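Local atomic coordinates of uncharacterized protein (Ruminococcus gnavus, PDB entry 4QAN), a protein that is of unknown function but adopts a cystatin-like fold, as a divergent member of the NTF2-like superfamily, and can bind magnesium. Residues T95-E100 / G176-T181. Sequence-based numbering, arbitrary orientation.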
loop_
_atom_site.group_PDB
_atom_site.type_symbol
_atom_site.label_atom_id
_atom_site.label_comp_id
_atom_site.label_asym_id
_atom_site.label_seq_id
_atom_site.Cartn_x
_atom_site.Cartn_y
_atom_site.Cartn_z
ATOM N N THR A 95 3.594 -0.427 2.040
ATOM C CA THR A 95 4.295 -1.629 2.483
ATOM C C THR A 95 4.568 -2.583 1.304
ATOM O O THR A 95 5.690 -3.035 1.119
ATOM C CB THR A 95 3.515 -2.321 3.630
ATOM O OG1 THR A 95 3.316 -1.388 4.690
ATOM C CG2 THR A 95 4.274 -3.505 4.198
ATOM N N LYS A 96 3.569 -2.830 0.462
ATOM C CA LYS A 96 3.798 -3.623 -0.755
ATOM C C LYS A 96 4.877 -3.011 -1.656
ATOM O O LYS A 96 5.765 -3.716 -2.133
ATOM C CB LYS A 96 2.504 -3.787 -1.530
ATOM C CG LYS A 96 2.636 -4.459 -2.901
ATOM C CD LYS A 96 1.334 -4.259 -3.634
ATOM C CE LYS A 96 1.163 -5.236 -4.776
ATOM N NZ LYS A 96 2.015 -4.886 -5.938
ATOM N N ALA A 97 4.816 -1.695 -1.863
ATOM C CA ALA A 97 5.766 -1.017 -2.740
ATOM C C ALA A 97 7.183 -1.170 -2.204
ATOM O O ALA A 97 8.095 -1.440 -2.981
ATOM C CB ALA A 97 5.407 0.458 -2.912
ATOM N N TYR A 98 7.353 -1.045 -0.884
ATOM C CA TYR A 98 8.669 -1.250 -0.256
ATOM C C TYR A 98 9.187 -2.700 -0.349
ATOM O O TYR A 98 10.381 -2.923 -0.543
ATOM C CB TYR A 98 8.674 -0.789 1.204
ATOM C CG TYR A 98 8.769 0.712 1.373
ATOM C CD1 TYR A 98 9.836 1.413 0.851
ATOM C CD2 TYR A 98 7.787 1.426 2.059
ATOM C CE1 TYR A 98 9.939 2.782 1.000
ATOM C CE2 TYR A 98 7.875 2.805 2.220
ATOM C CZ TYR A 98 8.956 3.483 1.681
ATOM O OH TYR A 98 9.074 4.852 1.818
ATOM N N ILE A 99 8.286 -3.672 -0.228
ATOM C CA ILE A 99 8.655 -5.071 -0.374
ATOM C C ILE A 99 9.217 -5.288 -1.768
ATOM O O ILE A 99 10.220 -5.961 -1.938
ATOM C CB ILE A 99 7.473 -6.031 -0.081
ATOM C CG1 ILE A 99 7.139 -5.976 1.420
ATOM C CG2 ILE A 99 7.835 -7.464 -0.454
ATOM C CD1 ILE A 99 5.804 -6.567 1.829
ATOM N N GLU A 100 8.576 -4.692 -2.761
ATOM C CA GLU A 100 9.017 -4.843 -4.130
ATOM C C GLU A 100 10.342 -4.176 -4.422
ATOM O O GLU A 100 11.139 -4.720 -5.173
ATOM C CB GLU A 100 7.946 -4.363 -5.074
ATOM C CG GLU A 100 6.819 -5.354 -5.088
ATOM C CD GLU A 100 5.595 -4.820 -5.740
ATOM O OE1 GLU A 100 5.492 -3.582 -5.853
ATOM O OE2 GLU A 100 4.741 -5.652 -6.123
ATOM N N GLY A 176 14.841 9.166 -6.407
ATOM C CA GLY A 176 13.572 9.869 -6.570
ATOM C C GLY A 176 12.513 9.430 -5.575
ATOM O O GLY A 176 12.824 8.987 -4.463
ATOM N N LEU A 177 11.252 9.561 -5.982
ATOM C CA LEU A 177 10.129 9.198 -5.151
ATOM C C LEU A 177 9.842 7.715 -5.268
ATOM O O LEU A 177 10.007 7.117 -6.341
ATOM C CB LEU A 177 8.867 9.972 -5.569
ATOM C CG LEU A 177 8.803 11.485 -5.349
ATOM C CD1 LEU A 177 7.421 11.992 -5.733
ATOM C CD2 LEU A 177 9.123 11.881 -3.909
ATOM N N LEU A 178 9.371 7.142 -4.164
ATOM C CA LEU A 178 8.902 5.755 -4.116
ATOM C C LEU A 178 7.987 5.381 -5.294
ATOM O O LEU A 178 8.048 4.260 -5.788
ATOM C CB LEU A 178 8.167 5.506 -2.803
ATOM C CG LEU A 178 7.653 4.091 -2.533
ATOM C CD1 LEU A 178 8.799 3.093 -2.487
ATOM C CD2 LEU A 178 6.843 4.053 -1.239
ATOM N N TYR A 179 7.155 6.306 -5.760
ATOM C CA TYR A 179 6.141 5.939 -6.747
ATOM C C TYR A 179 6.588 6.111 -8.190
ATOM O O TYR A 179 5.806 5.850 -9.107
ATOM C CB TYR A 179 4.840 6.707 -6.501
ATOM C CG TYR A 179 4.550 6.922 -5.036
ATOM C CD1 TYR A 179 4.179 5.872 -4.214
ATOM C CD2 TYR A 179 4.681 8.175 -4.476
ATOM C CE1 TYR A 179 3.933 6.076 -2.870
ATOM C CE2 TYR A 179 4.444 8.389 -3.140
ATOM C CZ TYR A 179 4.071 7.345 -2.342
ATOM O OH TYR A 179 3.853 7.607 -1.017
ATOM N N GLU A 180 7.824 6.546 -8.416
ATOM C CA GLU A 180 8.301 6.683 -9.786
ATOM C C GLU A 180 8.527 5.307 -10.395
ATOM O O GLU A 180 8.874 4.360 -9.694
ATOM C CB GLU A 180 9.571 7.512 -9.856
ATOM C CG GLU A 180 9.355 8.975 -9.526
ATOM C CD GLU A 180 10.630 9.783 -9.616
ATOM O OE1 GLU A 180 11.461 9.471 -10.500
ATOM O OE2 GLU A 180 10.790 10.729 -8.810
ATOM N N THR A 181 8.318 5.209 -11.704
ATOM C CA THR A 181 8.391 3.936 -12.402
ATOM C C THR A 181 9.614 3.890 -13.303
ATOM O O THR A 181 10.120 4.932 -13.738
ATOM C CB THR A 181 7.144 3.720 -13.270
ATOM O OG1 THR A 181 7.158 4.647 -14.366
ATOM C CG2 THR A 181 5.879 3.926 -12.451
#
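L178 is the residue of 176-181 that meets the helical segment 95-100, touching A97 and Y98. It sits in a type I beta turn from L177 to E180. At the start of the turn, the backbone N of L177 donates to E180 OE2 at 3.1 Å. This bond is nearly straight, but the oxygen is met from above the carboxylate plane. Next comes L178, whose CG lies anti to the backbone N (chi1 -177°), toward the helix; chi2 (61°) then turns CD1 and CD2 onto the Y98 ring. L178 CD2 lies over one face of that ring, 3.9 Å from the Y98 centroid, a CH-pi contact. L178 CD2 is 3.6 Å from Y98 CZ, and L178 CD1 lies 3.7 Å from Y98 CE1. L178 CD2 also packs on A97 CB, 4.2 Å away. Y179 follows, with L178 CB over the centre of its ring. E180 N closes the turn on L177 O, and E180 OE2 also forms a salt bridge with R128. The contact is apolar and buried. It packs the loop between strands 167-172 and 187-188 against helix 87-108. Y98 OH bonds to H171 O of strand 167-172, and Y98 also touches I52 of helix 52-58.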